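Local structure of 3,5-epimerase/4-reductase (Arabidopsis thaliana, 4QQR) at residues 180-191 / 229-237. The protein catalyses the 3,5-epimerisation of dTDP-4-keto-6-deoxy-glucose and the NADPH-dependent reduction of the product to dTDP-beta-L-rhamnose, a step of nucleotide-sugar biosynthesis. Numbering follows the deposited sequence.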
# COMPACT_ATOMS: atom_id res chain seq x y z
N PHE A 180 -18.54 -20.46 -4.65
CA PHE A 180 -17.82 -20.73 -5.88
C PHE A 180 -18.48 -21.84 -6.68
O PHE A 180 -18.53 -21.78 -7.90
CB PHE A 180 -16.36 -21.07 -5.63
CG PHE A 180 -15.58 -21.38 -6.88
CD1 PHE A 180 -15.06 -20.37 -7.66
CD2 PHE A 180 -15.39 -22.69 -7.29
CE1 PHE A 180 -14.35 -20.65 -8.82
CE2 PHE A 180 -14.69 -22.98 -8.45
CZ PHE A 180 -14.16 -21.95 -9.21
N ILE A 181 -18.96 -22.86 -5.96
CA ILE A 181 -19.70 -23.96 -6.58
C ILE A 181 -20.89 -23.46 -7.40
O ILE A 181 -20.98 -23.76 -8.60
CB ILE A 181 -20.23 -24.95 -5.52
CG1 ILE A 181 -19.08 -25.58 -4.73
CG2 ILE A 181 -21.05 -26.05 -6.18
CD1 ILE A 181 -19.55 -26.55 -3.67
N THR A 182 -21.79 -22.71 -6.78
CA THR A 182 -22.98 -22.28 -7.51
C THR A 182 -22.69 -21.31 -8.67
O THR A 182 -23.45 -21.29 -9.64
CB THR A 182 -24.08 -21.71 -6.61
OG1 THR A 182 -24.28 -20.32 -6.91
CG2 THR A 182 -23.73 -21.91 -5.17
N LYS A 183 -21.62 -20.53 -8.57
CA LYS A 183 -21.15 -19.76 -9.72
C LYS A 183 -20.93 -20.72 -10.87
O LYS A 183 -21.62 -20.66 -11.88
CB LYS A 183 -19.81 -19.07 -9.41
CG LYS A 183 -19.89 -17.84 -8.52
CD LYS A 183 -18.51 -17.21 -8.38
CE LYS A 183 -18.57 -15.93 -7.58
NZ LYS A 183 -17.24 -15.23 -7.61
N ILE A 184 -19.95 -21.60 -10.69
CA ILE A 184 -19.55 -22.58 -11.69
C ILE A 184 -20.68 -23.50 -12.15
O ILE A 184 -20.77 -23.83 -13.32
CB ILE A 184 -18.38 -23.41 -11.14
CG1 ILE A 184 -17.24 -22.47 -10.81
CG2 ILE A 184 -17.93 -24.44 -12.14
CD1 ILE A 184 -16.92 -21.53 -11.93
N ALA A 185 -21.55 -23.89 -11.23
CA ALA A 185 -22.72 -24.70 -11.60
C ALA A 185 -23.74 -23.91 -12.44
O ALA A 185 -24.57 -24.50 -13.13
CB ALA A 185 -23.39 -25.28 -10.35
N ARG A 186 -23.67 -22.59 -12.35
CA ARG A 186 -24.64 -21.75 -13.05
C ARG A 186 -24.07 -21.25 -14.37
O ARG A 186 -24.77 -20.59 -15.15
CB ARG A 186 -25.08 -20.56 -12.18
CG ARG A 186 -26.52 -20.65 -11.71
CD ARG A 186 -26.63 -20.73 -10.19
NE ARG A 186 -26.75 -19.42 -9.55
CZ ARG A 186 -27.51 -19.17 -8.49
NH1 ARG A 186 -28.22 -20.15 -7.94
NH2 ARG A 186 -27.57 -17.95 -7.96
N TYR A 187 -22.82 -21.58 -14.64
CA TYR A 187 -22.20 -21.11 -15.87
C TYR A 187 -22.39 -22.09 -17.01
O TYR A 187 -22.81 -23.24 -16.80
CB TYR A 187 -20.72 -20.79 -15.62
CG TYR A 187 -20.59 -19.67 -14.59
CD1 TYR A 187 -21.62 -18.75 -14.41
CD2 TYR A 187 -19.45 -19.55 -13.80
CE1 TYR A 187 -21.53 -17.75 -13.48
CE2 TYR A 187 -19.35 -18.53 -12.85
CZ TYR A 187 -20.39 -17.64 -12.70
OH TYR A 187 -20.32 -16.63 -11.77
N GLU A 188 -22.13 -21.63 -18.23
CA GLU A 188 -22.38 -22.41 -19.44
C GLU A 188 -21.21 -23.36 -19.71
O GLU A 188 -21.35 -24.59 -19.63
CB GLU A 188 -22.59 -21.46 -20.63
CG GLU A 188 -22.05 -20.02 -20.40
CD GLU A 188 -20.70 -19.75 -21.07
OE1 GLU A 188 -20.63 -19.75 -22.32
OE2 GLU A 188 -19.70 -19.51 -20.34
N LYS A 189 -20.06 -22.77 -20.05
CA LYS A 189 -18.80 -23.48 -20.08
C LYS A 189 -18.02 -23.14 -18.81
O LYS A 189 -18.46 -22.32 -17.99
CB LYS A 189 -17.99 -23.07 -21.32
CG LYS A 189 -18.77 -23.19 -22.61
CD LYS A 189 -17.86 -23.47 -23.79
CE LYS A 189 -18.66 -23.73 -25.05
NZ LYS A 189 -19.31 -22.48 -25.52
N VAL A 190 -16.86 -23.78 -18.65
CA VAL A 190 -16.00 -23.57 -17.50
C VAL A 190 -14.58 -23.99 -17.86
O VAL A 190 -14.36 -24.71 -18.83
CB VAL A 190 -16.54 -24.30 -16.25
CG1 VAL A 190 -16.35 -25.80 -16.38
CG2 VAL A 190 -15.88 -23.77 -14.99
N VAL A 191 -13.60 -23.53 -17.09
CA VAL A 191 -12.22 -23.53 -17.55
C VAL A 191 -11.43 -24.80 -17.24
O VAL A 191 -10.42 -25.09 -17.90
CB VAL A 191 -11.46 -22.36 -16.93
CG1 VAL A 191 -10.36 -21.88 -17.89
CG2 VAL A 191 -12.43 -21.24 -16.57
N HIS A 229 -12.43 -27.50 -11.70
CA HIS A 229 -13.85 -27.15 -11.84
C HIS A 229 -14.68 -28.36 -12.18
O HIS A 229 -15.81 -28.50 -11.73
CB HIS A 229 -14.04 -26.09 -12.92
CG HIS A 229 -13.19 -24.89 -12.75
ND1 HIS A 229 -11.83 -24.90 -12.98
CD2 HIS A 229 -13.48 -23.63 -12.35
CE1 HIS A 229 -11.33 -23.71 -12.74
NE2 HIS A 229 -12.31 -22.91 -12.35
N ASN A 230 -14.09 -29.24 -12.99
CA ASN A 230 -14.76 -30.46 -13.42
C ASN A 230 -14.98 -31.45 -12.30
O ASN A 230 -16.08 -32.01 -12.17
CB ASN A 230 -13.99 -31.13 -14.57
CG ASN A 230 -14.27 -30.47 -15.92
OD1 ASN A 230 -15.22 -29.73 -16.08
ND2 ASN A 230 -13.44 -30.78 -16.90
N GLU A 231 -13.95 -31.67 -11.48
CA GLU A 231 -14.06 -32.62 -10.38
C GLU A 231 -15.20 -32.19 -9.49
O GLU A 231 -15.88 -33.03 -8.89
CB GLU A 231 -12.75 -32.74 -9.60
CG GLU A 231 -11.61 -33.28 -10.45
CD GLU A 231 -10.25 -33.26 -9.76
OE1 GLU A 231 -9.66 -34.35 -9.61
OE2 GLU A 231 -9.76 -32.16 -9.40
N ILE A 232 -15.42 -30.88 -9.44
CA ILE A 232 -16.47 -30.29 -8.64
C ILE A 232 -17.84 -30.50 -9.27
O ILE A 232 -18.76 -31.00 -8.62
CB ILE A 232 -16.21 -28.79 -8.42
CG1 ILE A 232 -15.05 -28.61 -7.43
CG2 ILE A 232 -17.48 -28.09 -7.93
CD1 ILE A 232 -14.63 -27.14 -7.23
N LEU A 233 -17.97 -30.11 -10.54
CA LEU A 233 -19.22 -30.27 -11.28
C LEU A 233 -19.70 -31.72 -11.28
O LEU A 233 -20.91 -31.98 -11.19
CB LEU A 233 -19.10 -29.74 -12.72
CG LEU A 233 -19.55 -28.30 -13.08
CD1 LEU A 233 -19.73 -27.41 -11.86
CD2 LEU A 233 -18.62 -27.63 -14.08
N GLU A 234 -18.76 -32.67 -11.37
CA GLU A 234 -19.10 -34.09 -11.33
C GLU A 234 -19.75 -34.41 -9.98
O GLU A 234 -20.75 -35.12 -9.93
CB GLU A 234 -17.87 -34.97 -11.53
CG GLU A 234 -17.28 -34.95 -12.93
CD GLU A 234 -15.79 -35.22 -12.91
OE1 GLU A 234 -15.15 -35.05 -13.97
OE2 GLU A 234 -15.26 -35.57 -11.84
N MET A 235 -19.17 -33.88 -8.91
CA MET A 235 -19.76 -34.04 -7.58
C MET A 235 -21.11 -33.34 -7.45
O MET A 235 -22.00 -33.82 -6.75
CB MET A 235 -18.81 -33.54 -6.50
CG MET A 235 -17.50 -34.28 -6.46
SD MET A 235 -16.51 -33.71 -5.08
CE MET A 235 -15.01 -34.64 -5.36
N TYR A 236 -21.26 -32.21 -8.12
CA TYR A 236 -22.54 -31.54 -8.14
C TYR A 236 -23.58 -32.47 -8.75
O TYR A 236 -24.68 -32.66 -8.20
CB TYR A 236 -22.46 -30.26 -8.98
CG TYR A 236 -23.70 -29.40 -8.87
CD1 TYR A 236 -23.93 -28.64 -7.73
CD2 TYR A 236 -24.65 -29.38 -9.89
CE1 TYR A 236 -25.06 -27.86 -7.62
CE2 TYR A 236 -25.79 -28.60 -9.78
CZ TYR A 236 -25.99 -27.84 -8.64
OH TYR A 236 -27.12 -27.07 -8.51
N ARG A 237 -23.21 -33.07 -9.88
CA ARG A 237 -24.06 -33.94 -10.66
C ARG A 237 -24.51 -35.17 -9.89
O ARG A 237 -25.69 -35.49 -9.89
CB ARG A 237 -23.36 -34.36 -11.95
CG ARG A 237 -24.15 -35.33 -12.81
CD ARG A 237 -23.22 -36.13 -13.72
NE ARG A 237 -22.14 -36.75 -12.96
CZ ARG A 237 -20.94 -37.04 -13.46
NH1 ARG A 237 -20.66 -36.76 -14.72
NH2 ARG A 237 -20.02 -37.61 -12.68
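H229 and L233, one turn apart on helix 229-237, meet helix 180-186 and the chain that follows it. The two short helical segments are nearly perpendicular (crossing angle -87°), so helix-helix contacts concentrate around a few side chains. H229 is hemmed in by three residues: V190 CG2 lies 3.6 Å from its CD2, the CD1 of I184 reaches its edge, and F180 CZ comes within 3.6 Å of the same CD2. With centroids 5.7 Å apart and planes at 49°, the F180 and H229 rings form an oblique pair. F180 CG is anti to the backbone N (chi1 179°), which swings the ring to H229; within 180-191, I184 CG1 lies over the F180 ring, offset toward its rim.

Both L233 methyls meet I184 CG2, CD1 closer at 3.5 Å, and CD2 also reaches V190 CG1 at 3.7 Å. Replacing V190 by an alanine removes both gamma methyls and would probably open a gap beside H229 and L233. One turn further, A185 CB stands over the Y236 ring, 4.0 Å from its centroid and almost on the normal, a CH-pi contact; I181 meets I232 and Y236.

The F180 side chain is about 6 Å from that of W23, a probable NADPH-binding residue of this RmlD-family reductase. No hydrogen bond crosses the interface: H229 ND1 pairs with I193 N and N230 OD1 with W246 NE1, while side-chain packing joins helix 229-237 to helix 180-186 and V190.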